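Cytochrome p450EpoK (Sorangium cellulosum, PDB 1PKF) belongs to the cytochrome P450 family, a largely helical fold built around a haem group, and here holds epothilone D beside that haem. Local coordinates at residues Ile260-Phe265 against Glu293-Glu298; Leu286-Leu291 against Glu374-Val379; Ile300-Thr305 against Phe403-Ser408; Ser332-Gly337 against Ser355-Arg360. One frame throughout, in Å; residues are numbered along the deposited sequence.

Contact 1. Residues Ile260-Phe265 against Glu293-Glu298. Unlike the reference sequence in segment 293-298: Glu-298 (reference Asp).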
# COMPACT_ATOMS: atom_id res chain seq x y z
N ILE A 260 1.06 -1.26 -7.47
CA ILE A 260 1.74 -0.73 -8.64
C ILE A 260 3.19 -0.55 -8.26
O ILE A 260 4.06 -0.97 -9.01
CB ILE A 260 1.08 0.61 -9.11
CG1 ILE A 260 -0.36 0.33 -9.59
CG2 ILE A 260 1.86 1.22 -10.22
CD1 ILE A 260 -1.09 1.59 -10.16
N TYR A 261 3.44 0.01 -7.06
CA TYR A 261 4.78 0.34 -6.65
C TYR A 261 5.57 -0.93 -6.32
O TYR A 261 6.71 -1.02 -6.67
CB TYR A 261 4.78 1.40 -5.53
CG TYR A 261 4.17 2.68 -6.02
CD1 TYR A 261 4.45 3.15 -7.30
CD2 TYR A 261 3.25 3.39 -5.28
CE1 TYR A 261 3.88 4.29 -7.80
CE2 TYR A 261 2.65 4.55 -5.78
CZ TYR A 261 2.97 4.97 -7.05
OH TYR A 261 2.45 6.11 -7.58
N LEU A 262 4.94 -1.93 -5.71
CA LEU A 262 5.60 -3.21 -5.45
C LEU A 262 6.15 -3.83 -6.73
O LEU A 262 7.34 -4.15 -6.83
CB LEU A 262 4.63 -4.20 -4.80
CG LEU A 262 5.10 -5.66 -4.71
CD1 LEU A 262 6.41 -5.76 -3.90
CD2 LEU A 262 4.01 -6.48 -4.08
N ILE A 263 5.27 -4.00 -7.71
CA ILE A 263 5.65 -4.58 -8.99
C ILE A 263 6.80 -3.80 -9.61
O ILE A 263 7.80 -4.39 -10.09
CB ILE A 263 4.43 -4.61 -9.94
CG1 ILE A 263 3.44 -5.67 -9.51
CG2 ILE A 263 4.85 -4.90 -11.37
CD1 ILE A 263 2.06 -5.50 -10.13
N ALA A 264 6.70 -2.48 -9.60
CA ALA A 264 7.75 -1.65 -10.21
C ALA A 264 9.07 -1.69 -9.43
O ALA A 264 10.14 -1.77 -10.03
CB ALA A 264 7.26 -0.19 -10.36
N PHE A 265 9.00 -1.60 -8.10
CA PHE A 265 10.18 -1.68 -7.27
C PHE A 265 10.83 -3.07 -7.38
O PHE A 265 12.03 -3.21 -7.26
CB PHE A 265 9.84 -1.43 -5.81
CG PHE A 265 9.87 0.03 -5.40
CD1 PHE A 265 9.10 0.97 -6.03
CD2 PHE A 265 10.61 0.42 -4.31
CE1 PHE A 265 9.09 2.32 -5.60
CE2 PHE A 265 10.63 1.74 -3.89
CZ PHE A 265 9.87 2.70 -4.56
N GLU A 293 11.49 -9.41 0.21
CA GLU A 293 12.73 -8.69 0.45
C GLU A 293 12.77 -7.32 -0.28
O GLU A 293 13.53 -6.43 0.10
CB GLU A 293 13.92 -9.56 0.05
CG GLU A 293 15.24 -8.83 -0.08
CD GLU A 293 15.85 -8.47 1.25
OE1 GLU A 293 17.09 -8.28 1.27
OE2 GLU A 293 15.12 -8.39 2.25
N VAL A 294 11.98 -7.16 -1.33
CA VAL A 294 11.92 -5.89 -2.04
C VAL A 294 11.34 -4.87 -1.09
O VAL A 294 11.83 -3.75 -1.00
CB VAL A 294 11.05 -5.98 -3.28
CG1 VAL A 294 10.56 -4.58 -3.68
CG2 VAL A 294 11.83 -6.60 -4.40
N LEU A 295 10.30 -5.26 -0.39
CA LEU A 295 9.61 -4.37 0.52
C LEU A 295 10.41 -4.14 1.81
O LEU A 295 10.28 -3.11 2.50
CB LEU A 295 8.27 -4.98 0.86
CG LEU A 295 6.97 -4.48 0.25
CD1 LEU A 295 7.13 -3.61 -1.01
CD2 LEU A 295 6.04 -5.61 0.02
N ARG A 296 11.22 -5.13 2.15
CA ARG A 296 12.09 -5.07 3.30
C ARG A 296 13.28 -4.15 3.04
O ARG A 296 13.59 -3.29 3.83
CB ARG A 296 12.58 -6.47 3.64
CG ARG A 296 13.00 -6.60 5.08
CD ARG A 296 14.39 -6.00 5.38
NE ARG A 296 15.39 -6.28 4.34
CZ ARG A 296 16.63 -5.75 4.30
NH1 ARG A 296 17.00 -4.89 5.24
NH2 ARG A 296 17.47 -6.04 3.32
N PHE A 297 13.94 -4.36 1.91
CA PHE A 297 15.16 -3.69 1.58
C PHE A 297 14.84 -2.28 1.12
O PHE A 297 15.60 -1.35 1.32
CB PHE A 297 15.84 -4.38 0.42
CG PHE A 297 17.02 -3.63 -0.13
CD1 PHE A 297 18.13 -3.41 0.67
CD2 PHE A 297 17.02 -3.16 -1.42
CE1 PHE A 297 19.24 -2.73 0.18
CE2 PHE A 297 18.10 -2.46 -1.91
CZ PHE A 297 19.22 -2.25 -1.11
N GLU A 298 13.71 -2.14 0.44
CA GLU A 298 13.38 -0.82 0.03
C GLU A 298 11.93 -0.47 -0.11
O GLU A 298 11.32 -0.42 -1.16
CB GLU A 298 14.24 -0.46 -1.11
CG GLU A 298 13.85 -0.96 -2.41
CD GLU A 298 14.14 0.18 -3.29
OE1 GLU A 298 14.21 -0.00 -4.50
OE2 GLU A 298 14.33 1.27 -2.66
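Leu-262 and Phe-265 lie on the long helix 241-272, the I-helix of the cytochrome P450 fold, and they pack on Val-294, Leu-295 and Glu-298 at the C-terminal end of helix 287-297. The latter is the K helix, with the family's ExxR motif present as Glu-293 and Arg-296. The two helical segments cross almost perpendicularly, at 93°, with their axes 10.1 Å apart. Leu-262 reaches across with CG trans to its own backbone N (chi1 169°), and its CD1 meets both methyls of Leu-295, lying 3.7 Å from CD1 and 3.9 Å from CD2; the two leucines run at about a right angle to each other. Val-294 packs beside Leu-262, and its CG1 rests 3.9 Å from Phe-265 CB. Beyond the helix end, Phe-265 CD2 lies 3.3 Å from the carbonyl O of Glu-298, which approaches the ring obliquely. The Glu-298 carboxylate lies near CD2 and CE2 of the same ring, its plane turned 49° from the ring's, and its oxygens are engaged elsewhere: OE1 by Asn-269 ND2, OE2 by Arg-404 NH2. On the far side of helix 287-297 the motif's arginine grips its glutamate side-on, and Glu-293 OE1 also pairs with Arg-350, completing the Glu-Arg-Arg triad of the family. Arg-296 NE reaches Glu-293 OE2 at 3.0 Å, and Arg-296 NH2 reaches OE1 at 3.1 Å.

Contact 2. Residues Leu286-Leu291 against Glu374-Val379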
# COMPACT_ATOMS: atom_id res chain seq x y z
N LEU A 286 11.97 -18.98 -5.42
CA LEU A 286 12.47 -17.88 -4.58
C LEU A 286 11.75 -16.55 -4.88
O LEU A 286 12.00 -15.55 -4.20
CB LEU A 286 13.98 -17.68 -4.78
CG LEU A 286 14.93 -18.29 -3.74
CD1 LEU A 286 16.39 -17.91 -4.08
CD2 LEU A 286 14.57 -17.88 -2.31
N MET A 287 10.89 -16.53 -5.89
CA MET A 287 10.30 -15.28 -6.33
C MET A 287 9.51 -14.69 -5.17
O MET A 287 9.59 -13.50 -4.91
CB MET A 287 9.45 -15.49 -7.58
CG MET A 287 8.78 -14.24 -8.12
SD MET A 287 9.86 -12.80 -8.37
CE MET A 287 10.62 -13.20 -9.90
N ARG A 288 8.80 -15.52 -4.43
CA ARG A 288 7.97 -15.01 -3.36
C ARG A 288 8.80 -14.34 -2.28
O ARG A 288 8.40 -13.31 -1.74
CB ARG A 288 7.09 -16.07 -2.75
CG ARG A 288 5.96 -15.47 -1.89
CD ARG A 288 4.58 -16.17 -2.02
NE ARG A 288 4.74 -17.63 -2.01
CZ ARG A 288 5.02 -18.36 -0.93
NH1 ARG A 288 5.16 -17.77 0.26
NH2 ARG A 288 5.15 -19.68 -1.03
N ASN A 289 9.96 -14.92 -1.96
CA ASN A 289 10.82 -14.38 -0.91
C ASN A 289 11.44 -13.10 -1.35
O ASN A 289 11.60 -12.20 -0.56
CB ASN A 289 11.97 -15.33 -0.53
CG ASN A 289 12.59 -14.96 0.78
OD1 ASN A 289 11.92 -14.94 1.79
ND2 ASN A 289 13.86 -14.63 0.77
N ALA A 290 11.80 -13.06 -2.61
CA ALA A 290 12.43 -11.91 -3.21
C ALA A 290 11.50 -10.69 -3.21
O ALA A 290 11.94 -9.57 -3.04
CB ALA A 290 12.80 -12.22 -4.60
N LEU A 291 10.23 -10.94 -3.43
CA LEU A 291 9.25 -9.88 -3.46
C LEU A 291 9.07 -9.38 -2.06
O LEU A 291 8.87 -8.19 -1.86
CB LEU A 291 7.94 -10.38 -4.04
CG LEU A 291 8.00 -10.70 -5.52
CD1 LEU A 291 6.69 -11.35 -5.97
CD2 LEU A 291 8.27 -9.46 -6.32
N GLU A 374 -0.36 -11.13 -7.34
CA GLU A 374 -0.25 -10.24 -8.49
C GLU A 374 1.20 -10.00 -8.86
O GLU A 374 1.56 -10.04 -10.04
CB GLU A 374 -0.89 -8.87 -8.19
CG GLU A 374 -2.38 -8.88 -7.89
CD GLU A 374 -2.89 -7.48 -7.59
OE1 GLU A 374 -2.60 -6.59 -8.41
OE2 GLU A 374 -3.53 -7.25 -6.55
N ALA A 375 2.04 -9.74 -7.87
CA ALA A 375 3.43 -9.40 -8.15
C ALA A 375 4.25 -10.63 -8.63
O ALA A 375 5.06 -10.53 -9.54
CB ALA A 375 4.08 -8.77 -6.91
N GLU A 376 4.03 -11.79 -8.02
CA GLU A 376 4.65 -13.04 -8.50
C GLU A 376 4.30 -13.27 -9.98
O GLU A 376 5.16 -13.48 -10.81
CB GLU A 376 4.16 -14.22 -7.66
CG GLU A 376 4.69 -15.59 -8.08
CD GLU A 376 4.52 -16.64 -6.97
OE1 GLU A 376 3.53 -16.55 -6.17
OE2 GLU A 376 5.38 -17.56 -6.88
N ILE A 377 3.04 -13.15 -10.32
CA ILE A 377 2.65 -13.32 -11.71
C ILE A 377 3.25 -12.25 -12.60
O ILE A 377 3.77 -12.55 -13.66
CB ILE A 377 1.13 -13.35 -11.85
CG1 ILE A 377 0.61 -14.62 -11.19
CG2 ILE A 377 0.76 -13.30 -13.29
CD1 ILE A 377 -0.87 -14.69 -11.04
N ALA A 378 3.20 -10.99 -12.17
CA ALA A 378 3.63 -9.90 -13.05
C ALA A 378 5.12 -9.86 -13.19
O ALA A 378 5.66 -9.67 -14.27
CB ALA A 378 3.13 -8.54 -12.51
N VAL A 379 5.81 -10.01 -12.08
CA VAL A 379 7.25 -9.93 -12.11
C VAL A 379 7.80 -11.24 -12.65
O VAL A 379 8.71 -11.22 -13.43
CB VAL A 379 7.86 -9.63 -10.72
CG1 VAL A 379 9.38 -9.50 -10.81
CG2 VAL A 379 7.28 -8.37 -10.13
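Leu-291 presses a methyl onto the backbone of helix 368-385: its CD1 sits 3.4 Å from Glu-376 N and 3.8 Å from Ala-375 CB. Alanine's single methyl is consistent with so close an approach to the main chain. The other branch, Leu-291 CD2, passes Val-379 CG2 at 4.1 Å, the two side chains running antiparallel past one another. Met-287, one turn earlier, touches the second branch of the same valine, with CE 4.0 Å from Val-379 CG1. Its chain leaves CA with CG trans to the backbone N (chi1 180°) and then bends at both following torsions, which brings the thioether end round to the valine. At the outer margin Arg-288 and Glu-376 run out beside each other, but NE and OE1 remain 4.5 Å apart, too far for a salt bridge. The segments cross at 110° with axes 9.8 Å apart. Behind them, Ala-266 of helix 241-272 touches both Leu-291 and Val-379, so three helices share this core, and Val-280 of helix 274-282 backs Met-287. The contact is thus apolar inside and charged outside: shape and van der Waals packing join the K and L helices of the P450 fold, while the Arg-Glu pair probably adds only a weak, solvent-screened attraction.

Contact 3. Residues Ile300-Thr305 against Phe403-Ser408. With EPD (epothilone D), chain C.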
# COMPACT_ATOMS: atom_id res chain seq x y z
N ILE A 300 8.26 0.86 -0.09
CA ILE A 300 7.60 1.85 -0.92
C ILE A 300 7.09 3.05 -0.16
O ILE A 300 6.70 4.04 -0.78
CB ILE A 300 6.42 1.20 -1.73
CG1 ILE A 300 5.36 0.65 -0.79
CG2 ILE A 300 6.96 0.16 -2.68
CD1 ILE A 300 4.05 0.21 -1.49
N LEU A 301 7.05 2.98 1.17
CA LEU A 301 6.50 4.08 1.93
C LEU A 301 7.54 5.21 2.07
O LEU A 301 8.73 4.94 2.19
CB LEU A 301 6.02 3.63 3.28
CG LEU A 301 4.82 2.71 3.24
CD1 LEU A 301 4.55 2.10 4.59
CD2 LEU A 301 3.57 3.48 2.73
N ARG A 302 7.06 6.46 1.93
CA ARG A 302 7.87 7.67 2.10
C ARG A 302 8.26 7.88 3.56
O ARG A 302 9.41 8.18 3.88
CB ARG A 302 7.06 8.90 1.60
CG ARG A 302 7.85 10.20 1.49
CD ARG A 302 7.10 11.35 0.77
NE ARG A 302 6.90 11.03 -0.64
CZ ARG A 302 7.77 11.31 -1.59
NH1 ARG A 302 8.89 11.94 -1.31
NH2 ARG A 302 7.51 10.98 -2.84
N ILE A 303 7.28 7.77 4.43
CA ILE A 303 7.45 7.95 5.85
C ILE A 303 7.02 6.68 6.61
O ILE A 303 7.83 6.02 7.27
CB ILE A 303 6.67 9.19 6.35
CG1 ILE A 303 6.98 10.42 5.47
CG2 ILE A 303 7.03 9.45 7.78
CD1 ILE A 303 5.79 11.22 5.03
N GLY A 304 5.74 6.33 6.55
CA GLY A 304 5.29 5.11 7.18
C GLY A 304 3.82 5.17 7.43
O GLY A 304 3.06 5.53 6.55
N THR A 305 3.40 4.79 8.62
CA THR A 305 1.99 4.84 8.96
C THR A 305 1.88 5.57 10.28
O THR A 305 2.91 5.93 10.86
CB THR A 305 1.38 3.42 8.96
OG1 THR A 305 -0.03 3.51 9.20
CG2 THR A 305 1.96 2.59 10.12
N PHE A 403 3.85 7.58 -0.57
CA PHE A 403 4.69 6.64 -1.29
C PHE A 403 5.91 7.29 -1.95
O PHE A 403 5.86 8.43 -2.41
CB PHE A 403 3.89 5.92 -2.37
CG PHE A 403 2.69 5.17 -1.84
CD1 PHE A 403 1.41 5.46 -2.32
CD2 PHE A 403 2.83 4.21 -0.87
CE1 PHE A 403 0.33 4.78 -1.84
CE2 PHE A 403 1.76 3.54 -0.38
CZ PHE A 403 0.50 3.81 -0.87
N ARG A 404 6.99 6.53 -2.02
CA ARG A 404 8.11 6.86 -2.90
C ARG A 404 7.71 6.43 -4.31
O ARG A 404 8.12 5.39 -4.82
CB ARG A 404 9.38 6.13 -2.47
CG ARG A 404 9.79 6.36 -1.03
CD ARG A 404 10.83 5.31 -0.49
NE ARG A 404 11.90 5.16 -1.45
CZ ARG A 404 12.62 4.08 -1.66
NH1 ARG A 404 12.40 2.98 -0.96
NH2 ARG A 404 13.56 4.11 -2.59
N ASN A 405 6.87 7.24 -4.93
CA ASN A 405 6.19 6.80 -6.13
C ASN A 405 7.06 6.84 -7.37
O ASN A 405 7.68 7.83 -7.63
CB ASN A 405 4.89 7.60 -6.33
CG ASN A 405 5.09 9.13 -6.42
OD1 ASN A 405 5.79 9.78 -5.59
ND2 ASN A 405 4.42 9.72 -7.42
N ILE A 406 7.16 5.73 -8.11
CA ILE A 406 7.90 5.73 -9.36
C ILE A 406 6.93 6.11 -10.45
O ILE A 406 5.90 5.46 -10.60
CB ILE A 406 8.55 4.38 -9.68
CG1 ILE A 406 9.60 4.03 -8.64
CG2 ILE A 406 9.28 4.45 -11.02
CD1 ILE A 406 10.46 2.76 -9.00
N GLU A 407 7.23 7.17 -11.18
CA GLU A 407 6.34 7.65 -12.25
C GLU A 407 6.60 6.94 -13.58
O GLU A 407 5.67 6.72 -14.37
CB GLU A 407 6.46 9.18 -12.39
CG GLU A 407 6.15 9.89 -11.07
CD GLU A 407 5.98 11.41 -11.20
OE1 GLU A 407 5.01 11.94 -10.60
OE2 GLU A 407 6.83 12.05 -11.85
N SER A 408 7.87 6.61 -13.80
CA SER A 408 8.27 5.85 -14.98
C SER A 408 9.51 4.99 -14.72
O SER A 408 10.38 5.32 -13.95
CB SER A 408 8.52 6.80 -16.17
OG SER A 408 9.49 7.76 -15.82
C51 EPD C . 0.27 0.84 2.31
C5 EPD C . -0.91 1.44 3.04
C4 EPD C . -2.05 1.42 2.37
C3 EPD C . -3.36 1.77 3.01
C2 EPD C . -4.08 2.92 2.23
C20 EPD C . -5.51 3.30 2.84
C21 EPD C . -6.09 4.65 2.43
C22 EPD C . -6.02 2.43 3.73
C23 EPD C . -7.26 2.61 4.40
C24 EPD C . -7.97 1.82 5.15
S1 EPD C . -9.41 2.59 5.76
C25 EPD C . -8.88 4.01 4.93
C27 EPD C . -9.77 5.22 5.03
N26 EPD C . -7.81 3.92 4.30
C6 EPD C . -0.91 1.54 4.59
C7 EPD C . 0.28 2.29 5.16
C8 EPD C . 0.07 3.80 4.89
C9 EPD C . -0.41 4.83 5.88
C91 EPD C . -1.81 4.89 6.34
C10 EPD C . -0.31 6.10 4.89
O10 EPD C . 1.12 6.21 4.53
C11 EPD C . -1.01 7.43 5.40
C28 EPD C . -0.38 8.04 6.65
C12 EPD C . -1.03 8.50 4.31
O12 EPD C . 0.06 9.07 4.13
C13 EPD C . -2.37 8.73 3.57
C30 EPD C . -3.51 9.14 4.47
C29 EPD C . -2.22 9.65 2.36
C14 EPD C . -2.90 7.31 3.01
O14 EPD C . -4.24 7.36 2.51
C15 EPD C . -2.15 6.74 1.84
C16 EPD C . -2.69 5.31 1.49
O16 EPD C . -2.43 4.81 0.42
O1 EPD C . -3.49 4.57 2.47
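Arg-404 N donates to Ile-300 O at 2.8 Å, a fairly straight bond (161° at the hydrogen) in the single bridge that pairs Leu-301 with Phe-403. Phe-403 CA adds a CH...O contact to the same oxygen. Arg-302 then reaches back to Phe-403 O with NE and NH2, both weakly, the NH2 bond being 3.1 Å long. Its guanidinium is held more widely by the carbonyls of His-400, Gly-398 and Pro-19. Arg-404 lays CD 3.4 Å from Leu-301 O, while its charged end, besides its salt bridge to Glu-298, goes to Ala-25 O and Asn-299 O.

On the other side of the bridge CG of Phe-403 is anti to the carbonyl carbon (chi1 -58°), which directs the ring alongside Ile-300 and toward the ligand; Leu-301 CD2 meets it obliquely, 3.6 Å from Phe-403 CE2. Phe-403 CZ is 3.4 Å from O16 of epothilone D. Further along, Gly-304 O accepts a 2.9 Å hydrogen bond from ligand O10, and Thr-305 OG1 bonds the haem carboxylate oxygen O1A. One good backbone bond joins the two loops, the weak arginine bonds add to it, and other arginine donors tie them to neighbouring loops; this probably steadies the ring and carbonyl they give the pocket, where Ala-180 O also bonds the ligand.

Contact 4. Residues Ser332-Gly337 against Ser355-Arg360. With HEM (protoporphyrin IX containing Fe), chain B.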
# COMPACT_ATOMS: atom_id res chain seq x y z
N SER A 332 12.92 2.88 7.54
CA SER A 332 14.04 2.98 8.45
C SER A 332 14.13 1.78 9.37
O SER A 332 15.19 1.17 9.51
CB SER A 332 13.91 4.22 9.35
OG SER A 332 15.06 4.28 10.19
N ALA A 333 13.01 1.50 10.04
CA ALA A 333 12.90 0.34 10.88
C ALA A 333 13.36 -0.90 10.15
O ALA A 333 13.94 -1.77 10.74
CB ALA A 333 11.47 0.16 11.35
N LEU A 334 13.14 -0.96 8.84
CA LEU A 334 13.44 -2.15 8.07
C LEU A 334 14.86 -2.19 7.56
O LEU A 334 15.24 -3.15 6.89
CB LEU A 334 12.47 -2.30 6.91
CG LEU A 334 11.02 -2.59 7.29
CD1 LEU A 334 10.18 -2.85 6.05
CD2 LEU A 334 10.94 -3.77 8.23
N ARG A 335 15.65 -1.16 7.86
CA ARG A 335 17.10 -1.22 7.64
C ARG A 335 17.86 -1.29 8.98
O ARG A 335 19.04 -1.04 9.06
CB ARG A 335 17.60 -0.01 6.84
CG ARG A 335 17.12 0.04 5.42
CD ARG A 335 17.81 -0.90 4.55
NE ARG A 335 17.54 -0.65 3.15
CZ ARG A 335 18.31 0.04 2.34
NH1 ARG A 335 19.43 0.57 2.77
NH2 ARG A 335 17.98 0.17 1.07
N ASP A 336 17.14 -1.63 10.04
CA ASP A 336 17.66 -1.63 11.38
C ASP A 336 18.57 -2.85 11.54
O ASP A 336 18.11 -4.00 11.53
CB ASP A 336 16.49 -1.63 12.37
CG ASP A 336 16.94 -1.42 13.83
OD1 ASP A 336 18.05 -1.86 14.18
OD2 ASP A 336 16.23 -0.88 14.71
N GLY A 337 19.87 -2.57 11.64
CA GLY A 337 20.92 -3.57 11.65
C GLY A 337 20.96 -4.52 12.84
O GLY A 337 21.56 -5.59 12.77
N SER A 355 10.07 -8.64 8.51
CA SER A 355 9.57 -7.49 7.74
C SER A 355 8.24 -7.02 8.29
O SER A 355 7.34 -7.81 8.53
CB SER A 355 9.46 -7.84 6.25
OG SER A 355 9.17 -6.69 5.45
N LEU A 356 8.12 -5.72 8.53
CA LEU A 356 6.87 -5.11 9.00
C LEU A 356 6.08 -4.46 7.85
O LEU A 356 5.14 -3.70 8.08
CB LEU A 356 7.18 -4.01 10.03
CG LEU A 356 7.94 -4.38 11.29
CD1 LEU A 356 8.55 -3.17 11.98
CD2 LEU A 356 7.01 -5.04 12.22
N ALA A 357 6.44 -4.78 6.62
CA ALA A 357 5.94 -4.06 5.47
C ALA A 357 4.43 -4.18 5.31
O ALA A 357 3.83 -3.29 4.76
CB ALA A 357 6.64 -4.51 4.19
N TYR A 358 3.83 -5.26 5.82
CA TYR A 358 2.39 -5.45 5.74
C TYR A 358 1.71 -5.22 7.06
O TYR A 358 0.53 -5.55 7.23
CB TYR A 358 2.04 -6.82 5.20
CG TYR A 358 2.39 -6.97 3.75
CD1 TYR A 358 3.54 -7.62 3.37
CD2 TYR A 358 1.57 -6.46 2.75
CE1 TYR A 358 3.86 -7.79 2.05
CE2 TYR A 358 1.89 -6.59 1.43
CZ TYR A 358 3.05 -7.26 1.07
OH TYR A 358 3.38 -7.41 -0.26
N GLY A 359 2.41 -4.60 7.99
CA GLY A 359 1.81 -4.32 9.28
C GLY A 359 1.95 -5.44 10.32
O GLY A 359 2.51 -6.49 10.08
N ARG A 360 1.36 -5.17 11.47
CA ARG A 360 1.27 -6.14 12.57
C ARG A 360 0.06 -5.80 13.39
O ARG A 360 -0.27 -4.62 13.55
CB ARG A 360 2.47 -5.99 13.51
CG ARG A 360 3.73 -6.56 13.00
CD ARG A 360 3.76 -8.07 12.90
NE ARG A 360 5.08 -8.55 12.49
CZ ARG A 360 5.55 -8.60 11.27
NH1 ARG A 360 4.82 -8.20 10.24
NH2 ARG A 360 6.78 -9.05 11.05
CHA HEM B . -3.58 -2.07 5.83
CHB HEM B . 0.55 -2.37 3.54
CHC HEM B . -1.58 -4.02 -0.50
CHD HEM B . -5.72 -3.41 1.67
C1A HEM B . -2.25 -2.11 5.58
C2A HEM B . -1.21 -1.78 6.53
C3A HEM B . -0.07 -1.84 5.88
C4A HEM B . -0.35 -2.21 4.52
CMA HEM B . 1.29 -1.57 6.53
CAA HEM B . -1.41 -1.41 8.00
CBA HEM B . -1.32 0.12 8.15
CGA HEM B . -1.45 0.48 9.62
O1A HEM B . -1.56 1.69 9.94
O2A HEM B . -1.46 -0.44 10.49
C1B HEM B . 0.24 -2.79 2.28
C2B HEM B . 1.26 -2.97 1.27
C3B HEM B . 0.66 -3.46 0.21
C4B HEM B . -0.73 -3.54 0.46
CMB HEM B . 2.81 -2.72 1.37
CAB HEM B . 1.26 -3.77 -1.16
CBB HEM B . 2.36 -4.45 -1.30
C1C HEM B . -2.89 -4.09 -0.31
C2C HEM B . -3.90 -4.63 -1.19
C3C HEM B . -5.06 -4.44 -0.57
C4C HEM B . -4.81 -3.83 0.74
CMC HEM B . -3.70 -5.25 -2.57
CAC HEM B . -6.38 -4.85 -1.19
CBC HEM B . -7.40 -4.97 -0.40
C1D HEM B . -5.48 -2.91 2.92
C2D HEM B . -6.56 -2.49 3.79
C3D HEM B . -5.90 -2.09 5.07
C4D HEM B . -4.50 -2.28 4.85
CMD HEM B . -8.07 -2.48 3.57
CAD HEM B . -6.59 -1.60 6.34
CBD HEM B . -6.57 -2.80 7.28
CGD HEM B . -7.13 -2.42 8.62
O1D HEM B . -7.02 -1.25 9.04
O2D HEM B . -7.71 -3.29 9.30
NA HEM B . -1.70 -2.36 4.36
NB HEM B . -1.02 -3.13 1.78
NC HEM B . -3.47 -3.64 0.83
ND HEM B . -4.24 -2.79 3.56
FE HEM B . -2.54 -3.21 2.63
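Ser-355 O, in a residue that packs against Leu-334, is gripped by both terminal nitrogens of Arg-360. Arg-360 NH2 donates to Ser-355 O at 2.9 Å from above the carbonyl plane, 53° out of it; the bond from Arg-360 NH1 to Ser-355 O, 3.1 Å, is weak. Arg-360 NH1 also donates to Gly-359 O at 2.9 Å, so one guanidinium ties the start of the loop to its end. Leu-356 covers one face of that group, with CD2 3.9 Å above the guanidinium plane of Arg-360 and over its centre. This side-chain clasp encloses a type I turn from Leu-356 to Gly-359, which is closed by the backbone bond from Gly-359 N to Leu-356 O.

The segment 332-337 comes up to the outside of this loop with Leu-334. Leu-334 CD2 lies 3.4 Å from Leu-356 N, against the main chain, and Leu-334 CD1 rests 4.0 Å from Ser-355 OG and also near Ala-357 CB. Ala-333 CB touches Leu-356 CD1 more loosely. A second type I turn, Ala-333 to Asp-336, ends the short helix and carries Leu-334 at its corner.

On the inner side the loop meets the haem. Tyr-358 OH is 3.3 Å from the vinyl carbon CBB, its ring oblique to that group, and Gly-359 N lies 3.5 Å from the methyl CMA. Tyr-358 is also joined through its backbone to Cys-365. This is the cysteine-bearing haem-binding loop of the P450 family, with Tyr-358 at the aromatic position that opens its signature and Gly-359 next to it.

Contact 1 lies between the others. It meets contact 2, 10 Å away between centres, where Leu-262 CD2 packs 3.6 Å from Ala-375 CB, and contact 3, also 10 Å away, through the salt bridge of Glu-298 OE2 with Arg-404 NH2 at 2.9 Å. Towards contact 4, Arg-335 NE probably bonds Phe-297 O at 2.8 Å, and Leu-295 CD2 touches Tyr-358 OH. Helix 287-297 and the residue after it supply one side of contacts 1 and 2 and reach toward contacts 3 and 4. Contacts 2 and 3, about 19 Å apart between centres, do not touch. Leu-262 of contact 1, Thr-305 of contact 3 and the loop of contact 4 approach the haem; epothilone D meets contact 3.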